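DNA replication and repair protein RecF (Caldanaerobacter subterraneus subsp. tengcongensis, PDB 5Z69) probably binds ATP and single-stranded DNA, acting as a recombination mediator in the RecFOR pathway of DNA repair and serving DNA replication and the SOS response. Local coordinates at residues Asp16-Leu21 with Leu46-Arg51; Thr122-Pro127 with Val318-Asp323. All blocks are in the same frame, centred on the assembly; numbering follows the deposited sequence.

Contact 1: residues Asp16-Leu21 with Leu46-Arg51; sequences DNFRNL and LLEAIR. With AGS (phosphothiophosphoric acid-adenylate ester), chain C.
The adenine side of the nucleotide pocket is built here, where Arg-19, in the loop after strand 9-16, meets Glu-48 of helix 43-55, the helix that follows the Walker A P-loop. Arg-19 presents its guanidinium side-on: NE lies 2.7 Å from Glu-48 OE2 and NH2 lies 2.8 Å from Glu-48 OE1. Both oxygens accept through their syn lone pairs, and the two planar groups are only 11° apart, the geometry of a bidentate salt bridge. The extended Glu-48 chain, with CG anti to the backbone N (chi1 -179°), carries its carboxylate out to this meeting. At another edge of the guanidinium, Arg-19 NH1 donates to N7 of the adenine at 3.2 Å, nearly straight at 164°. Ser-58 and Arg-60 also bind the carboxylate, so Glu-48 probably acts from the second shell, limiting the rotation of the arginine that bonds the adenine. Beside the salt bridge, Ala-49 CB sits over one face of the Phe-18 ring, 3.9 Å from its centroid, a CH-pi contact; Phe-75 meets the same ring edge-to-face. Leu-21 CD2 packs 3.8 Å from Leu-46 CA, near the start of the helix. A type II' turn from Phe-18 to Leu-21, closed by Leu-21 N to Phe-18 O, brings Arg-19 beside the adenine. Such an arginine-bearing loop beside the P-loop helix is consistent with the nucleotide-binding head of RecF/RecN/SMC ABC-type ATPases.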
loop_
_atom_site.group_PDB
_atom_site.type_symbol
_atom_site.label_atom_id
_atom_site.label_comp_id
_atom_site.label_asym_id
_atom_site.label_seq_id
_atom_site.Cartn_x
_atom_site.Cartn_y
_atom_site.Cartn_z
ATOM N N ASP A 16 -34.428 4.215 -28.371
ATOM C CA ASP A 16 -35.170 5.413 -28.734
ATOM C C ASP A 16 -34.441 6.654 -28.185
ATOM O O ASP A 16 -34.295 6.795 -26.979
ATOM C CB ASP A 16 -36.603 5.306 -28.189
ATOM C CG ASP A 16 -37.486 6.488 -28.581
ATOM O OD1 ASP A 16 -37.082 7.279 -29.470
ATOM O OD2 ASP A 16 -38.588 6.606 -27.988
ATOM N N ASN A 17 -33.989 7.540 -29.071
ATOM C CA ASN A 17 -33.179 8.714 -28.681
ATOM C C ASN A 17 -31.937 8.352 -27.878
ATOM O O ASN A 17 -31.494 9.126 -27.012
ATOM C CB ASN A 17 -33.997 9.720 -27.871
ATOM C CG ASN A 17 -35.110 10.360 -28.680
ATOM O OD1 ASN A 17 -35.006 10.506 -29.895
ATOM N ND2 ASN A 17 -36.181 10.742 -28.004
ATOM N N PHE A 18 -31.377 7.176 -28.132
ATOM C CA PHE A 18 -30.179 6.808 -27.409
ATOM C C PHE A 18 -28.955 7.226 -28.219
ATOM O O PHE A 18 -28.760 6.736 -29.324
ATOM C CB PHE A 18 -30.141 5.306 -27.096
ATOM C CG PHE A 18 -29.023 4.929 -26.162
ATOM C CD1 PHE A 18 -29.219 4.930 -24.787
ATOM C CD2 PHE A 18 -27.765 4.620 -26.654
ATOM C CE1 PHE A 18 -28.194 4.589 -23.917
ATOM C CE2 PHE A 18 -26.717 4.281 -25.780
ATOM C CZ PHE A 18 -26.939 4.270 -24.410
ATOM N N ARG A 19 -28.154 8.143 -27.670
ATOM C CA ARG A 19 -26.967 8.654 -28.360
ATOM C C ARG A 19 -27.299 9.068 -29.812
ATOM O O ARG A 19 -28.284 9.758 -30.048
ATOM C CB ARG A 19 -25.846 7.605 -28.342
ATOM C CG ARG A 19 -25.270 7.285 -26.952
ATOM C CD ARG A 19 -24.261 8.345 -26.461
ATOM N NE ARG A 19 -23.455 7.828 -25.363
ATOM C CZ ARG A 19 -22.479 8.509 -24.753
ATOM N NH1 ARG A 19 -22.176 9.751 -25.107
ATOM N NH2 ARG A 19 -21.800 7.950 -23.773
ATOM N N ASN A 20 -26.501 8.615 -30.775
ATOM C CA ASN A 20 -26.729 8.878 -32.182
ATOM C C ASN A 20 -27.542 7.759 -32.830
ATOM O O ASN A 20 -27.734 7.763 -34.044
ATOM C CB ASN A 20 -25.382 9.038 -32.921
ATOM C CG ASN A 20 -24.726 7.696 -33.252
ATOM O OD1 ASN A 20 -24.728 6.763 -32.436
ATOM N ND2 ASN A 20 -24.187 7.588 -34.460
ATOM N N LEU A 21 -27.987 6.762 -32.069
ATOM C CA LEU A 21 -28.698 5.622 -32.695
ATOM C C LEU A 21 -30.099 6.047 -33.147
ATOM O O LEU A 21 -30.783 6.775 -32.392
ATOM C CB LEU A 21 -28.763 4.450 -31.695
ATOM C CG LEU A 21 -27.621 3.431 -31.607
ATOM C CD1 LEU A 21 -26.422 4.176 -31.489
ATOM C CD2 LEU A 21 -27.726 2.569 -30.365
ATOM N N LEU A 46 -24.128 1.253 -29.168
ATOM C CA LEU A 46 -25.071 0.132 -29.083
ATOM C C LEU A 46 -24.667 -0.814 -27.949
ATOM O O LEU A 46 -25.533 -1.297 -27.195
ATOM C CB LEU A 46 -25.160 -0.602 -30.416
ATOM C CG LEU A 46 -25.933 -1.925 -30.394
ATOM C CD1 LEU A 46 -27.397 -1.737 -30.008
ATOM C CD2 LEU A 46 -25.828 -2.599 -31.756
ATOM N N LEU A 47 -23.370 -1.084 -27.823
ATOM C CA LEU A 47 -22.872 -1.864 -26.690
ATOM C C LEU A 47 -23.173 -1.173 -25.368
ATOM O O LEU A 47 -23.549 -1.826 -24.377
ATOM C CB LEU A 47 -21.366 -2.100 -26.823
ATOM C CG LEU A 47 -20.955 -3.483 -27.350
ATOM C CD1 LEU A 47 -21.777 -3.860 -28.551
ATOM C CD2 LEU A 47 -19.498 -3.534 -27.703
ATOM N N GLU A 48 -23.047 0.152 -25.355
ATOM C CA GLU A 48 -23.378 0.918 -24.168
ATOM C C GLU A 48 -24.865 0.751 -23.828
ATOM O O GLU A 48 -25.233 0.649 -22.662
ATOM C CB GLU A 48 -23.035 2.398 -24.373
ATOM C CG GLU A 48 -23.306 3.315 -23.174
ATOM C CD GLU A 48 -22.878 4.772 -23.453
ATOM O OE1 GLU A 48 -22.103 5.350 -22.655
ATOM O OE2 GLU A 48 -23.309 5.328 -24.477
ATOM N N ALA A 49 -25.717 0.723 -24.844
ATOM C CA ALA A 49 -27.145 0.508 -24.617
ATOM C C ALA A 49 -27.405 -0.899 -24.068
ATOM O O ALA A 49 -28.218 -1.088 -23.165
ATOM C CB ALA A 49 -27.933 0.743 -25.908
ATOM N N ILE A 50 -26.711 -1.891 -24.605
ATOM C CA ILE A 50 -26.876 -3.254 -24.108
ATOM C C ILE A 50 -26.362 -3.395 -22.677
ATOM O O ILE A 50 -27.042 -3.965 -21.832
ATOM C CB ILE A 50 -26.173 -4.260 -25.015
ATOM C CG1 ILE A 50 -26.824 -4.210 -26.390
ATOM C CG2 ILE A 50 -26.278 -5.665 -24.418
ATOM C CD1 ILE A 50 -25.980 -4.778 -27.501
ATOM N N ARG A 51 -25.177 -2.851 -22.393
ATOM C CA ARG A 51 -24.591 -2.923 -21.052
ATOM C C ARG A 51 -25.403 -2.151 -20.006
ATOM O O ARG A 51 -25.401 -2.494 -18.813
ATOM C CB ARG A 51 -23.154 -2.401 -21.103
ATOM C CG ARG A 51 -22.422 -2.385 -19.770
ATOM C CD ARG A 51 -22.173 -3.769 -19.204
ATOM N NE ARG A 51 -21.266 -3.691 -18.056
ATOM C CZ ARG A 51 -21.052 -4.659 -17.170
ATOM N NH1 ARG A 51 -21.666 -5.833 -17.280
ATOM N NH2 ARG A 51 -20.208 -4.446 -16.162
HETATM P PG AGS C . -16.168 2.409 -31.125
HETATM S S1G AGS C . -16.206 0.479 -31.429
HETATM O O2G AGS C . -15.057 3.050 -32.025
HETATM O O3G AGS C . -15.765 2.617 -29.631
HETATM P PB AGS C . -17.898 4.043 -32.651
HETATM O O1B AGS C . -18.874 3.463 -33.620
HETATM O O2B AGS C . -16.557 4.373 -33.328
HETATM O O3B AGS C . -17.588 3.047 -31.420
HETATM P PA AGS C . -19.639 5.600 -31.082
HETATM O O1A AGS C . -20.507 4.334 -31.103
HETATM O O2A AGS C . -19.004 6.003 -29.787
HETATM O O3A AGS C . -18.469 5.444 -32.157
HETATM O "O5'" AGS C . -20.443 6.797 -31.655
HETATM C "C5'" AGS C . -20.396 8.032 -30.996
HETATM C "C4'" AGS C . -20.887 9.014 -32.014
HETATM O "O4'" AGS C . -22.194 9.486 -31.619
HETATM C "C3'" AGS C . -20.006 10.251 -32.152
HETATM O "O3'" AGS C . -19.999 10.711 -33.499
HETATM C "C2'" AGS C . -20.640 11.222 -31.153
HETATM O "O2'" AGS C . -20.448 12.585 -31.520
HETATM C "C1'" AGS C . -22.125 10.848 -31.245
HETATM N N9 AGS C . -22.855 11.028 -30.001
HETATM C C8 AGS C . -22.407 10.793 -28.722
HETATM N N7 AGS C . -23.283 11.076 -27.791
HETATM C C5 AGS C . -24.386 11.526 -28.496
HETATM C C6 AGS C . -25.654 11.987 -28.095
HETATM N N6 AGS C . -26.043 12.055 -26.818
HETATM N N1 AGS C . -26.518 12.385 -29.056
HETATM C C2 AGS C . -26.133 12.311 -30.335
HETATM N N3 AGS C . -24.967 11.896 -30.836
HETATM C C4 AGS C . -24.137 11.512 -29.858
#

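Contact 2: residues Thr122-Pro127 with Val318-Asp323; sequences TVIFSP and VLLLDD. With AGS (phosphothiophosphoric acid-adenylate ester), chain C.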
loop_
_atom_site.group_PDB
_atom_site.type_symbol
_atom_site.label_atom_id
_atom_site.label_comp_id
_atom_site.label_asym_id
_atom_site.label_seq_id
_atom_site.Cartn_x
_atom_site.Cartn_y
_atom_site.Cartn_z
ATOM N N THR A 122 -23.947 -9.475 -18.189
ATOM C CA THR A 122 -22.997 -9.291 -19.268
ATOM C C THR A 122 -21.589 -9.175 -18.681
ATOM O O THR A 122 -21.426 -8.855 -17.512
ATOM C CB THR A 122 -23.273 -7.998 -20.086
ATOM O OG1 THR A 122 -23.448 -6.918 -19.168
ATOM C CG2 THR A 122 -24.528 -8.126 -20.978
ATOM N N VAL A 123 -20.582 -9.454 -19.496
ATOM C CA VAL A 123 -19.212 -9.037 -19.201
ATOM C C VAL A 123 -18.730 -8.286 -20.425
ATOM O O VAL A 123 -18.886 -8.773 -21.544
ATOM C CB VAL A 123 -18.280 -10.227 -18.913
ATOM C CG1 VAL A 123 -16.838 -9.738 -18.636
ATOM C CG2 VAL A 123 -18.826 -11.029 -17.750
ATOM N N ILE A 124 -18.177 -7.098 -20.224
ATOM C CA ILE A 124 -17.761 -6.289 -21.356
ATOM C C ILE A 124 -16.246 -6.170 -21.350
ATOM O O ILE A 124 -15.651 -5.847 -20.331
ATOM C CB ILE A 124 -18.421 -4.882 -21.337
ATOM C CG1 ILE A 124 -17.860 -4.012 -22.459
ATOM C CG2 ILE A 124 -18.272 -4.203 -19.965
ATOM C CD1 ILE A 124 -18.850 -2.961 -22.944
ATOM N N PHE A 125 -15.648 -6.469 -22.498
ATOM C CA PHE A 125 -14.205 -6.407 -22.691
ATOM C C PHE A 125 -13.967 -5.209 -23.574
ATOM O O PHE A 125 -14.572 -5.104 -24.627
ATOM C CB PHE A 125 -13.654 -7.671 -23.368
ATOM C CG PHE A 125 -13.903 -8.952 -22.611
ATOM C CD1 PHE A 125 -15.162 -9.555 -22.614
ATOM C CD2 PHE A 125 -12.863 -9.580 -21.929
ATOM C CE1 PHE A 125 -15.373 -10.757 -21.925
ATOM C CE2 PHE A 125 -13.071 -10.772 -21.240
ATOM C CZ PHE A 125 -14.325 -11.358 -21.236
ATOM N N SER A 126 -13.078 -4.321 -23.146
ATOM C CA SER A 126 -12.846 -3.041 -23.808
ATOM C C SER A 126 -11.359 -2.683 -23.687
ATOM O O SER A 126 -10.711 -3.111 -22.740
ATOM C CB SER A 126 -13.725 -1.958 -23.177
ATOM O OG SER A 126 -13.505 -0.701 -23.776
ATOM N N PRO A 127 -10.815 -1.918 -24.651
ATOM C CA PRO A 127 -9.397 -1.525 -24.553
ATOM C C PRO A 127 -9.082 -0.779 -23.257
ATOM O O PRO A 127 -8.008 -0.972 -22.682
ATOM C CB PRO A 127 -9.195 -0.620 -25.770
ATOM C CG PRO A 127 -10.249 -1.077 -26.758
ATOM C CD PRO A 127 -11.432 -1.460 -25.910
ATOM N N VAL A 318 -23.944 -12.881 -21.218
ATOM C CA VAL A 318 -23.713 -12.433 -22.573
ATOM C C VAL A 318 -22.363 -11.721 -22.619
ATOM O O VAL A 318 -22.009 -11.015 -21.687
ATOM C CB VAL A 318 -24.847 -11.495 -23.052
ATOM C CG1 VAL A 318 -24.439 -10.830 -24.343
ATOM C CG2 VAL A 318 -26.181 -12.306 -23.212
ATOM N N LEU A 319 -21.620 -11.889 -23.705
ATOM C CA LEU A 319 -20.299 -11.289 -23.802
ATOM C C LEU A 319 -20.330 -10.067 -24.732
ATOM O O LEU A 319 -20.848 -10.141 -25.851
ATOM C CB LEU A 319 -19.277 -12.351 -24.275
ATOM C CG LEU A 319 -18.631 -13.239 -23.204
ATOM C CD1 LEU A 319 -19.540 -13.565 -22.049
ATOM C CD2 LEU A 319 -18.051 -14.516 -23.801
ATOM N N LEU A 320 -19.792 -8.941 -24.264
ATOM C CA LEU A 320 -19.661 -7.736 -25.075
ATOM C C LEU A 320 -18.182 -7.390 -25.365
ATOM O O LEU A 320 -17.391 -7.148 -24.431
ATOM C CB LEU A 320 -20.367 -6.567 -24.369
ATOM C CG LEU A 320 -21.821 -6.876 -23.948
ATOM C CD1 LEU A 320 -22.344 -5.696 -23.175
ATOM C CD2 LEU A 320 -22.658 -7.179 -25.147
ATOM N N LEU A 321 -17.819 -7.387 -26.644
ATOM C CA LEU A 321 -16.422 -7.181 -27.031
ATOM C C LEU A 321 -16.300 -5.901 -27.836
ATOM O O LEU A 321 -16.643 -5.862 -29.021
ATOM C CB LEU A 321 -15.901 -8.375 -27.835
ATOM C CG LEU A 321 -15.425 -9.578 -27.012
ATOM C CD1 LEU A 321 -16.592 -10.195 -26.258
ATOM C CD2 LEU A 321 -14.755 -10.634 -27.888
ATOM N N ASP A 322 -15.848 -4.840 -27.180
ATOM C CA ASP A 322 -15.823 -3.538 -27.835
ATOM C C ASP A 322 -14.444 -3.213 -28.346
ATOM O O ASP A 322 -13.561 -2.924 -27.563
ATOM C CB ASP A 322 -16.283 -2.438 -26.884
ATOM C CG ASP A 322 -16.562 -1.126 -27.605
ATOM O OD1 ASP A 322 -16.778 -1.149 -28.834
ATOM O OD2 ASP A 322 -16.581 -0.074 -26.944
ATOM N N ASP A 323 -14.280 -3.240 -29.664
ATOM C CA ASP A 323 -13.053 -2.779 -30.302
ATOM C C ASP A 323 -11.840 -3.503 -29.726
ATOM O O ASP A 323 -10.840 -2.885 -29.384
ATOM C CB ASP A 323 -12.912 -1.256 -30.145
ATOM C CG ASP A 323 -11.739 -0.688 -30.925
ATOM O OD1 ASP A 323 -11.339 -1.302 -31.941
ATOM O OD2 ASP A 323 -11.211 0.371 -30.512
HETATM P PG AGS C . -16.168 2.409 -31.125
HETATM S S1G AGS C . -16.206 0.479 -31.429
HETATM O O2G AGS C . -15.057 3.050 -32.025
HETATM O O3G AGS C . -15.765 2.617 -29.631
HETATM P PB AGS C . -17.898 4.043 -32.651
HETATM O O1B AGS C . -18.874 3.463 -33.620
HETATM O O2B AGS C . -16.557 4.373 -33.328
HETATM O O3B AGS C . -17.588 3.047 -31.420
HETATM P PA AGS C . -19.639 5.600 -31.082
HETATM O O1A AGS C . -20.507 4.334 -31.103
HETATM O O2A AGS C . -19.004 6.003 -29.787
HETATM O O3A AGS C . -18.469 5.444 -32.157
HETATM O "O5'" AGS C . -20.443 6.797 -31.655
HETATM C "C5'" AGS C . -20.396 8.032 -30.996
HETATM C "C4'" AGS C . -20.887 9.014 -32.014
HETATM O "O4'" AGS C . -22.194 9.486 -31.619
HETATM C "C3'" AGS C . -20.006 10.251 -32.152
HETATM O "O3'" AGS C . -19.999 10.711 -33.499
HETATM C "C2'" AGS C . -20.640 11.222 -31.153
HETATM O "O2'" AGS C . -20.448 12.585 -31.520
HETATM C "C1'" AGS C . -22.125 10.848 -31.245
HETATM N N9 AGS C . -22.855 11.028 -30.001
HETATM C C8 AGS C . -22.407 10.793 -28.722
HETATM N N7 AGS C . -23.283 11.076 -27.791
HETATM C C5 AGS C . -24.386 11.526 -28.496
HETATM C C6 AGS C . -25.654 11.987 -28.095
HETATM N N6 AGS C . -26.043 12.055 -26.818
HETATM N N1 AGS C . -26.518 12.385 -29.056
HETATM C C2 AGS C . -26.133 12.311 -30.335
HETATM N N3 AGS C . -24.967 11.896 -30.836
HETATM C C4 AGS C . -24.137 11.512 -29.858
#
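Strands 122-125 and 318-321 pair in parallel, from Thr-122 beside Val-318 to Phe-125 beside Leu-321, their axes 4.7 Å apart and 17° from aligned. Four backbone hydrogen bonds join them: Val-123 N to Val-318 O, Leu-320 N to Val-123 O, Phe-125 N to Leu-320 O at 2.7 Å, and Asp-322 N to Phe-125 O. The last lies one residue beyond strand 318-321 and continues the pairing into the loop. CA-H...O contacts from Thr-122 and Ile-124 reach the carbonyls of Val-318 and Leu-320.

Apolar side chains meet on both faces. On one, Leu-320 CD1 lies 3.9 Å from Thr-122 CG2, while its CB packs against Ile-124 CB at 4.0 Å; helix 43-55 covers this face through Ile-50 and Arg-51. On the other, Phe-125 and Leu-321 run side by side, CD1 to CD1 at 4.0 Å. The Phe-125 CG is anti to the carbonyl carbon (chi1 -60°), which turns the ring edge toward Leu-320 O.

The polar end of the contact faces the nucleotide. Asp-322 OD1 approaches the thiophosphate sulfur S1G to 3.1 Å, two electron-rich atoms with no hydrogen bond assigned between them, and is hydrogen-bonded to Thr-348 OG1. An alanine in place of Asp-322 would probably leave the Thr-348 hydroxyl without this partner and open a gap beside Ser-44 and the gamma-thiophosphate.

Val-318 to Leu-321, four apolar residues followed by Asp-322 and Asp-323, are consistent with a Walker B strand: apolar packing and backbone bonds hold it, setting the carboxylate just after it beside the gamma-thiophosphate.

How the contacts relate
Along the chain the contacts come in series, contact 1 closing before contact 2 opens, yet their centres lie only 15 Å apart. Helix 43-55 bridges them. One of its sides meets segment 16-21, and another packs on the mixed sheet in which 122-125 is an outermost strand and 318-321 its neighbour. Two helix side chains, Leu-47 and Arg-51, make the junction: Leu-47 CD2 is 3.5 Å from Asp-322 CB, Arg-51 NH1 is 2.8 Å from Thr-122 OG1, a probable hydrogen bond, and Arg-51 NE packs on Ile-124 CG2. Both contacts touch the same ATP analogue, contact 1 at its adenine and ribose, contact 2 at its thiophosphate, so the two contacts, joined by one helix, line opposite ends of the nucleotide.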